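PDB 2ESN: probable transcriptional regulator from Pseudomonas aeruginosa, which probably regulates transcription as a LysR-type factor, binding DNA through a helix-turn-helix domain and presumably sensing a still unidentified small effector. Local coordinates for residues T108-F113 and T251-A256; F174-V179 and P276-R281. One frame throughout, in Å; residues are numbered along the deposited sequence.

Contact 1: residues T108-F113 and T251-A256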
loop_
_atom_site.group_PDB
_atom_site.type_symbol
_atom_site.label_atom_id
_atom_site.label_comp_id
_atom_site.label_asym_id
_atom_site.label_seq_id
_atom_site.Cartn_x
_atom_site.Cartn_y
_atom_site.Cartn_z
ATOM N N THR C 108 9.968 20.471 -2.328
ATOM C CA THR C 108 10.859 20.174 -3.440
ATOM C C THR C 108 12.281 20.733 -3.135
ATOM O O THR C 108 12.453 21.395 -2.125
ATOM C CB THR C 108 10.328 20.791 -4.733
ATOM O OG1 THR C 108 10.210 22.199 -4.562
ATOM C CG2 THR C 108 8.967 20.185 -5.099
ATOM N N ASP C 109 13.268 20.500 -4.011
ATOM C CA ASP C 109 14.531 21.183 -3.827
ATOM C C ASP C 109 14.311 22.705 -3.888
ATOM O O ASP C 109 14.873 23.424 -3.106
ATOM C CB ASP C 109 15.615 20.670 -4.790
ATOM C CG ASP C 109 15.637 21.421 -6.096
ATOM O OD1 ASP C 109 14.532 21.645 -6.650
ATOM O OD2 ASP C 109 16.743 21.824 -6.513
ATOM N N TYR C 110 13.451 23.202 -4.757
ATOM C CA TYR C 110 13.273 24.650 -4.816
ATOM C C TYR C 110 12.690 25.237 -3.541
ATOM O O TYR C 110 13.167 26.232 -3.062
ATOM C CB TYR C 110 12.496 25.131 -6.058
ATOM C CG TYR C 110 12.309 26.608 -5.996
ATOM C CD1 TYR C 110 13.390 27.434 -5.906
ATOM C CD2 TYR C 110 11.047 27.183 -6.017
ATOM C CE1 TYR C 110 13.277 28.814 -5.823
ATOM C CE2 TYR C 110 10.915 28.574 -5.943
ATOM C CZ TYR C 110 12.048 29.370 -5.808
ATOM O OH TYR C 110 11.979 30.757 -5.658
ATOM N N THR C 111 11.654 24.632 -2.986
ATOM C CA THR C 111 10.975 25.209 -1.849
ATOM C C THR C 111 11.827 24.986 -0.578
ATOM O O THR C 111 11.824 25.798 0.327
ATOM C CB THR C 111 9.496 24.671 -1.702
ATOM O OG1 THR C 111 9.491 23.233 -1.682
ATOM C CG2 THR C 111 8.550 25.188 -2.830
ATOM N N ALA C 112 12.554 23.896 -0.508
ATOM C CA ALA C 112 13.523 23.723 0.590
ATOM C C ALA C 112 14.577 24.849 0.550
ATOM O O ALA C 112 14.891 25.488 1.570
ATOM C CB ALA C 112 14.183 22.324 0.502
ATOM N N PHE C 113 15.090 25.108 -0.652
ATOM C CA PHE C 113 16.014 26.201 -0.844
ATOM C C PHE C 113 15.453 27.548 -0.457
ATOM O O PHE C 113 16.194 28.377 0.143
ATOM C CB PHE C 113 16.518 26.219 -2.317
ATOM C CG PHE C 113 17.046 27.577 -2.771
ATOM C CD1 PHE C 113 18.358 27.956 -2.539
ATOM C CD2 PHE C 113 16.214 28.476 -3.408
ATOM C CE1 PHE C 113 18.813 29.208 -2.990
ATOM C CE2 PHE C 113 16.650 29.706 -3.816
ATOM C CZ PHE C 113 17.972 30.075 -3.629
ATOM N N THR C 251 13.823 27.758 -17.881
ATOM C CA THR C 251 12.908 28.854 -17.449
ATOM C C THR C 251 12.569 28.549 -15.973
ATOM O O THR C 251 11.910 27.538 -15.691
ATOM C CB THR C 251 11.641 28.914 -18.339
ATOM O OG1 THR C 251 12.050 28.829 -19.741
ATOM C CG2 THR C 251 10.796 30.197 -17.986
ATOM N N ALA C 252 13.092 29.378 -15.059
ATOM C CA ALA C 252 13.279 28.990 -13.655
ATOM C C ALA C 252 12.877 30.151 -12.770
ATOM O O ALA C 252 12.974 31.288 -13.187
ATOM C CB ALA C 252 14.781 28.735 -13.352
ATOM N N PRO C 253 12.525 29.854 -11.515
ATOM C CA PRO C 253 12.384 30.886 -10.539
ATOM C C PRO C 253 13.607 31.779 -10.435
ATOM O O PRO C 253 14.758 31.288 -10.268
ATOM C CB PRO C 253 12.158 30.120 -9.223
ATOM C CG PRO C 253 11.608 28.718 -9.682
ATOM C CD PRO C 253 12.276 28.487 -10.992
ATOM N N ARG C 254 13.338 33.084 -10.475
ATOM C CA ARG C 254 14.365 34.121 -10.354
ATOM C C ARG C 254 15.169 34.085 -9.031
ATOM O O ARG C 254 16.410 34.204 -9.005
ATOM C CB ARG C 254 13.771 35.500 -10.655
ATOM C CG ARG C 254 14.848 36.631 -10.734
ATOM C CD ARG C 254 14.153 37.995 -10.821
ATOM N NE ARG C 254 15.094 39.138 -10.930
ATOM C CZ ARG C 254 15.574 39.903 -9.913
ATOM N NH1 ARG C 254 16.405 40.905 -10.165
ATOM N NH2 ARG C 254 15.284 39.676 -8.631
ATOM N N HIS C 255 14.486 33.833 -7.925
ATOM C CA HIS C 255 15.166 33.756 -6.658
ATOM C C HIS C 255 16.260 32.713 -6.732
ATOM O O HIS C 255 17.328 32.948 -6.222
ATOM C CB HIS C 255 14.153 33.342 -5.561
ATOM C CG HIS C 255 14.697 33.419 -4.150
ATOM N ND1 HIS C 255 15.177 34.591 -3.592
ATOM C CD2 HIS C 255 14.777 32.479 -3.177
ATOM C CE1 HIS C 255 15.541 34.360 -2.344
ATOM N NE2 HIS C 255 15.323 33.082 -2.075
ATOM N N ALA C 256 15.999 31.543 -7.354
ATOM C CA ALA C 256 17.041 30.494 -7.451
ATOM C C ALA C 256 18.160 30.803 -8.493
ATOM O O ALA C 256 19.382 30.586 -8.260
ATOM C CB ALA C 256 16.395 29.107 -7.699
#
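Pro253 covers one face of the Tyr110 ring, its CG sitting above the ring centre in a CH-pi contact, 3.9 Å from the centroid and 13° off the normal. Its CB leans toward the phenol end, 3.5 Å from Tyr110 CZ. The methyl of Ala256 comes in obliquely, with CB 3.7 Å from Tyr110 CE1, and the hydroxyl passes across the His255 side chain, Tyr110 OH lying 3.4 Å from His255 CB. One turn further along helix 109-126, Phe113 touches with the CE2 corner of its ring: CE2 is 3.4 Å from His255 CD2, the two planes inclined at 53°, and also rests 3.9 Å from Ala256 CB. Tyr110 and Phe113 both carry CG anti to the backbone N, so their rings reach out together toward the turn where strand 249-253 passes into helix 254-264. In the two-lobed, periplasmic-binding-protein-like effector domain expected for the LysR family, this probably brings together helix starts from different lobes. The phenol of Tyr110 is held by a probable hydrogen bond to Tyr278 OH. At the helix start, N-cap residue Thr108 gives its N-H almost straight to Thr111 OG1 (2.9 Å), while both carboxylate oxygens of Asp109 accept backbone N-H groups of Val236 and Leu237. Farther out, Phe113 meets Phe241 of the second subunit edge-to-face.

Contact 2: residues F174-V179 and P276-R281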
loop_
_atom_site.group_PDB
_atom_site.type_symbol
_atom_site.label_atom_id
_atom_site.label_comp_id
_atom_site.label_asym_id
_atom_site.label_seq_id
_atom_site.Cartn_x
_atom_site.Cartn_y
_atom_site.Cartn_z
ATOM N N PHE C 174 5.841 33.800 -0.283
ATOM C CA PHE C 174 6.834 34.388 -1.185
ATOM C C PHE C 174 6.271 34.579 -2.583
ATOM O O PHE C 174 5.877 33.593 -3.238
ATOM C CB PHE C 174 8.044 33.457 -1.298
ATOM C CG PHE C 174 9.204 34.047 -2.069
ATOM C CD1 PHE C 174 9.711 35.312 -1.749
ATOM C CD2 PHE C 174 9.805 33.329 -3.092
ATOM C CE1 PHE C 174 10.805 35.863 -2.470
ATOM C CE2 PHE C 174 10.889 33.843 -3.790
ATOM C CZ PHE C 174 11.404 35.126 -3.490
ATOM N N ALA C 175 6.228 35.825 -3.038
ATOM C CA ALA C 175 5.900 36.110 -4.465
ATOM C C ALA C 175 7.212 36.271 -5.266
ATOM O O ALA C 175 8.102 36.944 -4.816
ATOM C CB ALA C 175 4.997 37.411 -4.585
ATOM N N ASP C 176 7.335 35.624 -6.406
ATOM C CA ASP C 176 8.523 35.772 -7.278
ATOM C C ASP C 176 8.082 35.618 -8.757
ATOM O O ASP C 176 6.906 35.382 -9.045
ATOM C CB ASP C 176 9.582 34.697 -6.904
ATOM C CG ASP C 176 11.001 34.934 -7.502
ATOM O OD1 ASP C 176 11.522 36.078 -7.649
ATOM O OD2 ASP C 176 11.640 33.898 -7.720
ATOM N N ARG C 177 9.026 35.732 -9.682
ATOM C CA ARG C 177 8.744 35.467 -11.085
ATOM C C ARG C 177 9.748 34.474 -11.697
ATOM O O ARG C 177 10.814 34.175 -11.099
ATOM C CB ARG C 177 8.742 36.794 -11.844
ATOM C CG ARG C 177 10.025 37.633 -11.657
ATOM C CD ARG C 177 9.878 38.991 -12.364
ATOM N NE ARG C 177 11.191 39.530 -12.773
ATOM C CZ ARG C 177 11.979 40.305 -12.015
ATOM N NH1 ARG C 177 11.634 40.663 -10.768
ATOM N NH2 ARG C 177 13.149 40.704 -12.505
ATOM N N TYR C 178 9.377 33.938 -12.852
ATOM C CA TYR C 178 10.266 33.123 -13.685
ATOM C C TYR C 178 11.110 33.983 -14.625
ATOM O O TYR C 178 10.663 35.049 -15.064
ATOM C CB TYR C 178 9.484 32.150 -14.540
ATOM C CG TYR C 178 9.094 30.891 -13.807
ATOM C CD1 TYR C 178 8.129 30.930 -12.804
ATOM C CD2 TYR C 178 9.690 29.657 -14.111
ATOM C CE1 TYR C 178 7.789 29.766 -12.078
ATOM C CE2 TYR C 178 9.335 28.483 -13.442
ATOM C CZ TYR C 178 8.385 28.550 -12.419
ATOM O OH TYR C 178 8.034 27.420 -11.710
ATOM N N VAL C 179 12.337 33.513 -14.901
ATOM C CA VAL C 179 13.188 34.119 -15.870
ATOM C C VAL C 179 13.780 32.988 -16.725
ATOM O O VAL C 179 13.628 31.851 -16.372
ATOM C CB VAL C 179 14.308 34.980 -15.217
ATOM C CG1 VAL C 179 13.728 36.203 -14.533
ATOM C CG2 VAL C 179 15.224 34.143 -14.242
ATOM N N PRO C 276 2.597 34.410 -15.564
ATOM C CA PRO C 276 2.223 34.916 -14.223
ATOM C C PRO C 276 3.321 34.755 -13.143
ATOM O O PRO C 276 4.039 33.748 -13.149
ATOM C CB PRO C 276 0.999 34.071 -13.830
ATOM C CG PRO C 276 0.609 33.216 -15.042
ATOM C CD PRO C 276 1.566 33.528 -16.170
ATOM N N PRO C 277 3.422 35.736 -12.222
ATOM C CA PRO C 277 4.245 35.661 -11.048
ATOM C C PRO C 277 3.743 34.435 -10.357
ATOM O O PRO C 277 2.595 34.038 -10.566
ATOM C CB PRO C 277 3.846 36.909 -10.231
ATOM C CG PRO C 277 3.382 37.911 -11.309
ATOM C CD PRO C 277 2.642 36.996 -12.276
ATOM N N TYR C 278 4.607 33.781 -9.604
ATOM C CA TYR C 278 4.160 32.687 -8.766
ATOM C C TYR C 278 4.156 33.153 -7.324
ATOM O O TYR C 278 4.843 34.136 -6.930
ATOM C CB TYR C 278 5.020 31.430 -8.977
ATOM C CG TYR C 278 6.448 31.562 -8.502
ATOM C CD1 TYR C 278 7.457 32.037 -9.357
ATOM C CD2 TYR C 278 6.801 31.208 -7.191
ATOM C CE1 TYR C 278 8.801 32.136 -8.908
ATOM C CE2 TYR C 278 8.124 31.304 -6.731
ATOM C CZ TYR C 278 9.130 31.790 -7.583
ATOM O OH TYR C 278 10.434 31.898 -7.106
ATOM N N VAL C 279 3.350 32.476 -6.531
ATOM C CA VAL C 279 3.295 32.752 -5.120
ATOM C C VAL C 279 3.463 31.414 -4.452
ATOM O O VAL C 279 2.647 30.509 -4.714
ATOM C CB VAL C 279 1.942 33.436 -4.716
ATOM C CG1 VAL C 279 1.890 33.682 -3.222
ATOM C CG2 VAL C 279 1.813 34.762 -5.446
ATOM N N LEU C 280 4.536 31.266 -3.660
ATOM C CA LEU C 280 4.811 29.988 -2.965
ATOM C C LEU C 280 3.929 29.942 -1.721
ATOM O O LEU C 280 3.689 30.965 -1.104
ATOM C CB LEU C 280 6.284 29.849 -2.539
ATOM C CG LEU C 280 7.355 29.720 -3.636
ATOM C CD1 LEU C 280 8.685 29.387 -2.981
ATOM C CD2 LEU C 280 7.003 28.621 -4.646
ATOM N N ARG C 281 3.442 28.774 -1.366
ATOM C CA ARG C 281 2.524 28.710 -0.256
ATOM C C ARG C 281 2.727 27.540 0.643
ATOM O O ARG C 281 3.435 26.580 0.350
ATOM C CB ARG C 281 1.045 28.845 -0.693
ATOM C CG ARG C 281 0.725 28.190 -1.970
ATOM C CD ARG C 281 -0.262 29.026 -2.749
ATOM N NE ARG C 281 -1.473 29.246 -1.993
ATOM C CZ ARG C 281 -2.459 30.053 -2.368
ATOM N NH1 ARG C 281 -2.357 30.736 -3.519
ATOM N NH2 ARG C 281 -3.544 30.165 -1.600
HETATM O O HOH W 1 6.776 34.716 -13.481
#
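The Tyr278 ring has Asp176 over one face, with CA 3.9 Å above its plane and displaced toward the rim. At its edge lie Leu280 CG, in the plane, and Arg177 O, 3.6 Å from Tyr278 CE1. The Tyr178 side chain crosses it at roughly a right angle, ring planes 76° apart, CE1 of Tyr178 coming 3.6 Å from Tyr278 CD1; the Tyr157 ring meets Tyr278 as well. Phe174 takes Leu280 CD1 at its own edge. Tyr278 adopts the crowded first torsion, CG between the backbone N and the carbonyl carbon (chi1 67°), which swings its ring back alongside the Asp176 side chain. The fit is tight: Tyr278 CZ is only 3.0 Å from Asp176 CB, and OH donates a very short bond, 2.4 Å, to the anti lone pair of Asp176 OD2, with carboxylate and ring planes 78° apart. OD2 also accepts His255 N at the start of helix 254-264, surroundings that would probably favour a charged carboxylate. Beneath these side chains runs an antiparallel ladder. Asp176 and Tyr278 exchange two backbone hydrogen bonds, and Leu280 N reaches Phe174 O at 2.7 Å; Ala175 and Val279 form the non-hydrogen-bonded pair between, on the other face. Beyond Pro277 a water takes over, accepting from Tyr178 N and donating to Pro276 O. The pair probably corresponds to the two crossover strands that join the lobes in LysR-type effector-binding domains.

The centres of the two contacts lie about 10 Å apart within the same effector domain, and their segments alternate along the chain: 108-113, 174-179, 251-256, then 276-281. Strands 168-183 and 249-253 are neighbours in one mixed sheet, so contact 1 borders directly on the strand pair of contact 2. The two share the tyrosine pair Tyr110 and Tyr278, and they join again where Arg254 N approaches Arg177 O at 2.8 Å in a probable hydrogen bond. Helix 109-126 and helix 254-264 therefore both begin against the probable crossover strands, and Phe113 of the first of these helices also reaches the second subunit.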